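Local coordinates for transcriptional regulator, GntR family (Ralstonia eutropha, PDB 3IHU), which probably binds DNA and regulates transcription through a winged helix-turn-helix domain joined to a helical FCD domain, at residues A[82-85]-A[86-90]; A[19-22]-A[23-27]; A[49-53]-A[54-58]. All coordinates share one frame; numbering follows the deposited sequence.

Contact 1 (A[82-85]-A[86-90])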
loop_
_atom_site.group_PDB
_atom_site.type_symbol
_atom_site.label_atom_id
_atom_site.label_comp_id
_atom_site.label_asym_id
_atom_site.label_seq_id
_atom_site.Cartn_x
_atom_site.Cartn_y
_atom_site.Cartn_z
ATOM N N LEU A 82 2.107 9.954 12.131
ATOM C CA LEU A 82 0.953 9.570 12.910
ATOM C C LEU A 82 1.316 9.310 14.352
ATOM O O LEU A 82 2.323 8.716 14.661
ATOM C CB LEU A 82 0.324 8.299 12.310
ATOM C CG LEU A 82 -0.004 8.384 10.794
ATOM C CD1 LEU A 82 -0.699 7.120 10.293
ATOM C CD2 LEU A 82 -0.875 9.563 10.490
ATOM N N SER A 83 0.414 9.676 15.250
ATOM C CA SER A 83 0.485 9.172 16.589
ATOM C C SER A 83 0.195 7.677 16.618
ATOM O O SER A 83 -0.328 7.102 15.680
ATOM C CB SER A 83 -0.522 9.907 17.464
ATOM O OG SER A 83 -1.843 9.555 17.083
ATOM N N LEU A 84 0.451 7.061 17.762
ATOM C CA LEU A 84 0.192 5.655 17.909
ATOM C C LEU A 84 -1.290 5.387 17.720
ATOM O O LEU A 84 -1.641 4.467 16.994
ATOM C CB LEU A 84 0.652 5.107 19.280
ATOM C CG LEU A 84 0.462 3.580 19.488
ATOM C CD1 LEU A 84 1.015 2.756 18.323
ATOM C CD2 LEU A 84 1.125 3.129 20.817
ATOM N N GLN A 85 -2.145 6.191 18.338
ATOM C CA GLN A 85 -3.595 5.969 18.251
ATOM C C GLN A 85 -4.027 6.127 16.786
ATOM O O GLN A 85 -4.901 5.400 16.319
ATOM C CB GLN A 85 -4.370 6.980 19.095
ATOM C CG GLN A 85 -5.881 6.761 19.064
ATOM C CD GLN A 85 -6.235 5.378 19.567
ATOM O OE1 GLN A 85 -5.854 5.014 20.684
ATOM N NE2 GLN A 85 -6.891 4.568 18.717
ATOM N N GLU A 86 -3.419 7.084 16.088
ATOM C CA GLU A 86 -3.807 7.341 14.724
ATOM C C GLU A 86 -3.390 6.130 13.851
ATOM O O GLU A 86 -4.111 5.741 12.954
ATOM C CB GLU A 86 -3.212 8.617 14.159
ATOM C CG GLU A 86 -3.855 9.923 14.682
ATOM C CD GLU A 86 -3.038 11.179 14.317
ATOM O OE1 GLU A 86 -1.796 11.109 14.108
ATOM O OE2 GLU A 86 -3.653 12.259 14.236
ATOM N N THR A 87 -2.226 5.559 14.147
ATOM C CA THR A 87 -1.769 4.357 13.453
ATOM C C THR A 87 -2.713 3.191 13.701
ATOM O O THR A 87 -3.111 2.470 12.780
ATOM C CB THR A 87 -0.300 4.028 13.898
ATOM O OG1 THR A 87 0.547 5.115 13.511
ATOM C CG2 THR A 87 0.164 2.750 13.276
ATOM N N LEU A 88 -3.070 2.972 14.949
ATOM C CA LEU A 88 -3.966 1.885 15.280
ATOM C C LEU A 88 -5.334 2.051 14.574
ATOM O O LEU A 88 -5.947 1.076 14.143
ATOM C CB LEU A 88 -4.154 1.778 16.772
ATOM C CG LEU A 88 -2.899 1.323 17.551
ATOM C CD1 LEU A 88 -3.141 1.460 19.068
ATOM C CD2 LEU A 88 -2.518 -0.123 17.141
ATOM N N ASP A 89 -5.785 3.300 14.467
ATOM C CA ASP A 89 -7.064 3.603 13.792
ATOM C C ASP A 89 -6.958 3.322 12.294
ATOM O O ASP A 89 -7.878 2.744 11.718
ATOM C CB ASP A 89 -7.532 5.043 14.103
ATOM C CG ASP A 89 -8.096 5.212 15.520
ATOM O OD1 ASP A 89 -8.268 4.226 16.289
ATOM O OD2 ASP A 89 -8.380 6.379 15.880
ATOM N N VAL A 90 -5.831 3.692 11.653
ATOM C CA VAL A 90 -5.592 3.329 10.304
ATOM C C VAL A 90 -5.570 1.770 10.108
ATOM O O VAL A 90 -6.120 1.238 9.165
ATOM C CB VAL A 90 -4.280 3.947 9.773
ATOM C CG1 VAL A 90 -3.822 3.254 8.481
ATOM C CG2 VAL A 90 -4.406 5.473 9.625
HETATM O O HOH W 1 2.669 6.113 15.318
#
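S83 and E86 close a capping box at the start of helix 84-105. S83 is the N-cap. Its OG accepts from E86 N at 3.1 Å, and E86 OE1 accepts in return from S83 N at 2.9 Å. The return bond is fairly straight, with 163° at the hydrogen, and reaches OE1 on its anti side. S83 chi1 of 69° sets OG between its own N and carbonyl carbon, from where it faces the first turn.

The tighter side is that of L82 and T87. L82 CB comes within 3.4 Å of T87 OG1, and L82 CD1 meets V90 CG2 at 4.1 Å, the two side chains crossing at about a right angle. A water takes part here: it donates to L82 O at 2.7 Å and also hydrogen-bonds T87 OG1. L82 O also accepts from Q172 NE2, and T87 OG1 has a weak hydrogen bond with H173. Helix 167-172 packs on this side, with V169 touching L82, T87 and V90.

The other side is looser and more polar. Q85 and D89 are both exposed and sit one turn apart. Q85 bends at chi2, which carries its amide forward along the helix toward D89. Q85 NE2 then donates to D89 OD1 at 2.8 Å, from above the carboxylate plane, with only 136° at the hydrogen.

The chemistry is that of a helix start: S83 OG satisfies a first-turn amide, and the E86 carboxylate, which also has a long, weak ion pair with R80, probably interacts favourably with the positive end of the helix dipole.

Contact 2 (A[19-22]-A[23-27])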
loop_
_atom_site.group_PDB
_atom_site.type_symbol
_atom_site.label_atom_id
_atom_site.label_comp_id
_atom_site.label_asym_id
_atom_site.label_seq_id
_atom_site.Cartn_x
_atom_site.Cartn_y
_atom_site.Cartn_z
ATOM N N ASP A 19 -1.350 12.306 -11.348
ATOM C CA ASP A 19 -1.147 10.951 -10.878
ATOM C C ASP A 19 0.321 10.610 -10.613
ATOM O O ASP A 19 0.614 9.870 -9.678
ATOM C CB ASP A 19 -1.698 9.928 -11.882
ATOM C CG ASP A 19 -3.237 9.843 -11.877
ATOM O OD1 ASP A 19 -3.914 10.518 -11.044
ATOM O OD2 ASP A 19 -3.773 9.103 -12.738
ATOM N N THR A 20 1.229 11.139 -11.416
ATOM C CA THR A 20 2.630 10.785 -11.293
ATOM C C THR A 20 3.205 11.329 -9.988
ATOM O O THR A 20 4.039 10.688 -9.369
ATOM C CB THR A 20 3.517 11.294 -12.461
ATOM O OG1 THR A 20 3.828 12.667 -12.255
ATOM C CG2 THR A 20 2.882 11.088 -13.851
ATOM N N VAL A 21 2.742 12.495 -9.552
ATOM C CA VAL A 21 3.100 13.013 -8.215
ATOM C C VAL A 21 2.346 12.291 -7.082
ATOM O O VAL A 21 2.904 11.980 -5.995
ATOM C CB VAL A 21 2.837 14.525 -8.141
ATOM C CG1 VAL A 21 3.250 15.069 -6.803
ATOM C CG2 VAL A 21 3.560 15.248 -9.296
ATOM N N PHE A 22 1.066 12.059 -7.296
ATOM C CA PHE A 22 0.240 11.387 -6.282
ATOM C C PHE A 22 0.797 9.997 -5.969
ATOM O O PHE A 22 1.090 9.676 -4.811
ATOM C CB PHE A 22 -1.188 11.277 -6.775
ATOM C CG PHE A 22 -2.139 10.626 -5.802
ATOM C CD1 PHE A 22 -2.639 11.326 -4.724
ATOM C CD2 PHE A 22 -2.578 9.325 -6.014
ATOM C CE1 PHE A 22 -3.552 10.739 -3.853
ATOM C CE2 PHE A 22 -3.491 8.734 -5.129
ATOM C CZ PHE A 22 -3.963 9.450 -4.058
ATOM N N PHE A 23 1.009 9.206 -7.006
ATOM C CA PHE A 23 1.535 7.865 -6.814
ATOM C C PHE A 23 3.036 7.845 -6.517
ATOM O O PHE A 23 3.508 6.979 -5.765
ATOM C CB PHE A 23 1.160 6.979 -7.997
ATOM C CG PHE A 23 -0.316 6.706 -8.070
ATOM C CD1 PHE A 23 -0.940 5.909 -7.092
ATOM C CD2 PHE A 23 -1.092 7.238 -9.088
ATOM C CE1 PHE A 23 -2.319 5.651 -7.144
ATOM C CE2 PHE A 23 -2.467 6.995 -9.138
ATOM C CZ PHE A 23 -3.077 6.198 -8.168
ATOM N N GLY A 24 3.774 8.798 -7.081
ATOM C CA GLY A 24 5.186 8.945 -6.796
ATOM C C GLY A 24 5.524 9.198 -5.340
ATOM O O GLY A 24 6.522 8.655 -4.823
ATOM N N ILE A 25 4.716 10.019 -4.654
ATOM C CA ILE A 25 5.005 10.310 -3.255
ATOM C C ILE A 25 4.588 9.114 -2.395
ATOM O O ILE A 25 5.256 8.745 -1.449
ATOM C CB ILE A 25 4.358 11.612 -2.798
ATOM C CG1 ILE A 25 5.125 12.807 -3.403
ATOM C CG2 ILE A 25 4.336 11.690 -1.280
ATOM C CD1 ILE A 25 4.353 14.119 -3.312
HETATM N N MSE A 26 3.504 8.477 -2.769
HETATM C CA MSE A 26 3.065 7.287 -2.038
HETATM C C MSE A 26 4.048 6.135 -2.224
HETATM O O MSE A 26 4.466 5.532 -1.239
HETATM C CB MSE A 26 1.618 6.926 -2.399
HETATM C CG MSE A 26 0.681 7.445 -1.282
HETATM SE SE MSE A 26 -1.134 7.533 -1.758
HETATM C CE MSE A 26 -1.067 6.357 -3.311
ATOM N N SER A 27 4.483 5.889 -3.447
ATOM C CA SER A 27 5.500 4.861 -3.645
ATOM C C SER A 27 6.858 5.210 -3.005
ATOM O O SER A 27 7.488 4.340 -2.393
ATOM C CB SER A 27 5.691 4.525 -5.109
ATOM O OG SER A 27 6.020 5.689 -5.820
#
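F22 turns the edge of its ring into the face of F23, its neighbour in helix 17-31. The planes stand at 85° and the centroids are 5.0 Å apart, a T-shaped pair. F22 CD2 is the atom that points in. It sits 3.7 Å above the F23 plane, over the ring centre. F22 has CG anti to its N (chi1 -179°), while F23 has CG beside its N and anti to the carbonyl carbon, which brings the neighbouring rings together.

F22 also offers a face to M26, one turn on. The selenium of this selenomethionine lies over that face, 24° off the ring normal, with SE 4.5 Å from the F22 centroid. M26 CE reaches F22 CE2 at 3.9 Å. The two side chains run alongside each other and point the same way.

D19 lies beside F23 in similar fashion. D19 CB is 3.9 Å from F23 CD2, and the carboxylate is turned steeply to the ring plane. D19 OD1 is taken by a salt bridge to R62, which also makes a cation-pi contact with F22.

V21 and I25 also lie side by side and point the same way, with V21 CG1 3.8 Å from I25 CD1. F49 touches both, and L63 touches F22, I25 and M26. The F22-M26 pair is a Met-aromatic contact, part of the hydrophobic core where the first helix of a GntR-type winged helix-turn-helix domain packs on helices 42-49 and 53-65.

Contact 3 (A[49-53]-A[54-58])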
loop_
_atom_site.group_PDB
_atom_site.type_symbol
_atom_site.label_atom_id
_atom_site.label_comp_id
_atom_site.label_asym_id
_atom_site.label_seq_id
_atom_site.Cartn_x
_atom_site.Cartn_y
_atom_site.Cartn_z
ATOM N N PHE A 49 9.463 15.549 -10.394
ATOM C CA PHE A 49 8.551 14.730 -11.180
ATOM C C PHE A 49 8.453 15.134 -12.634
ATOM O O PHE A 49 7.865 14.435 -13.444
ATOM C CB PHE A 49 7.196 14.665 -10.474
ATOM C CG PHE A 49 7.225 13.831 -9.247
ATOM C CD1 PHE A 49 7.344 12.450 -9.350
ATOM C CD2 PHE A 49 7.143 14.402 -7.984
ATOM C CE1 PHE A 49 7.379 11.652 -8.213
ATOM C CE2 PHE A 49 7.156 13.607 -6.839
ATOM C CZ PHE A 49 7.267 12.233 -6.947
ATOM N N GLY A 50 9.050 16.256 -12.989
ATOM C CA GLY A 50 8.941 16.746 -14.335
ATOM C C GLY A 50 7.538 17.119 -14.748
ATOM O O GLY A 50 7.207 17.032 -15.909
ATOM N N VAL A 51 6.723 17.604 -13.825
ATOM C CA VAL A 51 5.373 18.084 -14.183
ATOM C C VAL A 51 5.235 19.550 -13.759
ATOM O O VAL A 51 6.124 20.085 -13.100
ATOM C CB VAL A 51 4.300 17.206 -13.531
ATOM C CG1 VAL A 51 4.498 15.727 -13.933
ATOM C CG2 VAL A 51 4.346 17.348 -12.019
ATOM N N GLY A 52 4.134 20.201 -14.149
ATOM C CA GLY A 52 3.932 21.623 -13.872
ATOM C C GLY A 52 3.272 21.876 -12.519
ATOM O O GLY A 52 2.749 20.944 -11.868
ATOM N N ARG A 53 3.288 23.146 -12.131
ATOM C CA ARG A 53 2.684 23.622 -10.904
ATOM C C ARG A 53 1.249 23.154 -10.683
ATOM O O ARG A 53 0.965 22.597 -9.618
ATOM C CB ARG A 53 2.723 25.131 -10.824
ATOM C CG ARG A 53 4.118 25.693 -10.753
ATOM C CD ARG A 53 4.081 27.207 -10.822
ATOM N NE ARG A 53 5.424 27.805 -10.919
ATOM C CZ ARG A 53 6.282 27.909 -9.894
ATOM N NH1 ARG A 53 5.962 27.454 -8.681
ATOM N NH2 ARG A 53 7.475 28.476 -10.059
ATOM N N ASN A 54 0.355 23.346 -11.654
ATOM C CA ASN A 54 -1.050 22.912 -11.464
ATOM C C ASN A 54 -1.151 21.451 -11.080
ATOM O O ASN A 54 -1.895 21.102 -10.153
ATOM C CB ASN A 54 -1.957 23.234 -12.678
ATOM C CG ASN A 54 -2.325 24.710 -12.753
ATOM O OD1 ASN A 54 -1.990 25.477 -11.836
ATOM N ND2 ASN A 54 -3.013 25.132 -13.853
ATOM N N SER A 55 -0.386 20.595 -11.752
ATOM C CA SER A 55 -0.410 19.172 -11.441
ATOM C C SER A 55 0.125 18.867 -10.032
ATOM O O SER A 55 -0.454 18.029 -9.347
ATOM C CB SER A 55 0.346 18.342 -12.504
ATOM O OG SER A 55 -0.226 18.546 -13.789
ATOM N N VAL A 56 1.190 19.544 -9.601
ATOM C CA VAL A 56 1.683 19.386 -8.221
ATOM C C VAL A 56 0.585 19.769 -7.240
ATOM O O VAL A 56 0.259 19.005 -6.354
ATOM C CB VAL A 56 2.946 20.222 -7.924
ATOM C CG1 VAL A 56 3.253 20.220 -6.415
ATOM C CG2 VAL A 56 4.134 19.708 -8.747
ATOM N N ARG A 57 0.001 20.941 -7.437
ATOM C CA ARG A 57 -1.038 21.417 -6.557
ATOM C C ARG A 57 -2.187 20.424 -6.442
ATOM O O ARG A 57 -2.647 20.119 -5.342
ATOM C CB ARG A 57 -1.526 22.767 -7.044
ATOM C CG ARG A 57 -0.505 23.831 -6.802
ATOM C CD ARG A 57 -0.968 25.184 -7.283
ATOM N NE ARG A 57 0.193 26.065 -7.396
ATOM C CZ ARG A 57 0.235 27.213 -8.059
ATOM N NH1 ARG A 57 -0.839 27.693 -8.698
ATOM N NH2 ARG A 57 1.371 27.900 -8.083
ATOM N N GLU A 58 -2.631 19.913 -7.581
ATOM C CA GLU A 58 -3.703 18.944 -7.625
ATOM C C GLU A 58 -3.328 17.640 -6.923
ATOM O O GLU A 58 -4.131 17.071 -6.160
ATOM C CB GLU A 58 -4.101 18.677 -9.082
ATOM C CG GLU A 58 -5.136 17.571 -9.200
ATOM C CD GLU A 58 -5.539 17.271 -10.640
ATOM O OE1 GLU A 58 -5.545 18.205 -11.474
ATOM O OE2 GLU A 58 -5.832 16.090 -10.923
#
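V51 reaches across the start of helix 53-65 to V56, in the turn of a winged helix-turn-helix. Helix 42-49 comes before this turn. Helix 53-65 follows it and probably corresponds to the recognition helix of the fold, which in GntR-type domains usually enters the major groove of DNA.

V51 chi1 of -56° puts CG1 beside N and leaves CG2 between N and the carbonyl carbon. From there CG2 meets V56 CG2 at 4.0 Å and also touches S55 CB. V56 takes the commoner helical form, chi1 169°, with CG1 anti to N and CG2 beside it. That places V56 CG2 toward the turn, and the two valines cross at a slant. T20 and V21 of helix 17-31 pack on V51, while L45 and V46 of helix 42-49 pack on V56.

G50, the first residue past helix 42-49, has positive phi. G52 is the N-cap. V56 N donates to G52 O at 3.1 Å, lying in the plane of that carbonyl. The next bond, R57 N to R53 O, is nearly linear.

R53 and R57 stand one turn apart on the same side of the helix. Both chains are extended from CG to NE, and both place CG beside the backbone N. Their ends are held by one carboxylate: E42 OE1 pairs with R53 NH1 and E42 OE2 with R57 NE. The two guanidinium planes are turned 43° from each other around this shared anion.

R53 CB lies over one face of the R57 guanidinium, 4.0 Å above its plane and displaced toward the rim; R53 CD is 3.9 Å from R57 NH2.

How the contacts relate
Along the chain the order is contact 2, contact 3, contact 1. Contacts 2 and 3 both lie in the winged helix-turn-helix part, with centres about 11 Å apart. They touch: V21 CG2 meets V51 CG2 at 3.5 Å, and F49 CE1 packs on G24 CA at 3.8 Å. Helix 17-31 thus packs against the turn that leads into helix 53-65. Contact 1 stands apart. Its centre is about 22 Å from that of contact 2 and about 30 Å from that of contact 3, with no touch. It starts helix 84-105, which follows strand 77-79 and belongs to the helical FCD part. Contacts 2 and 3 are therefore parts of the probable DNA-binding unit, and contact 1 begins the helical part that follows.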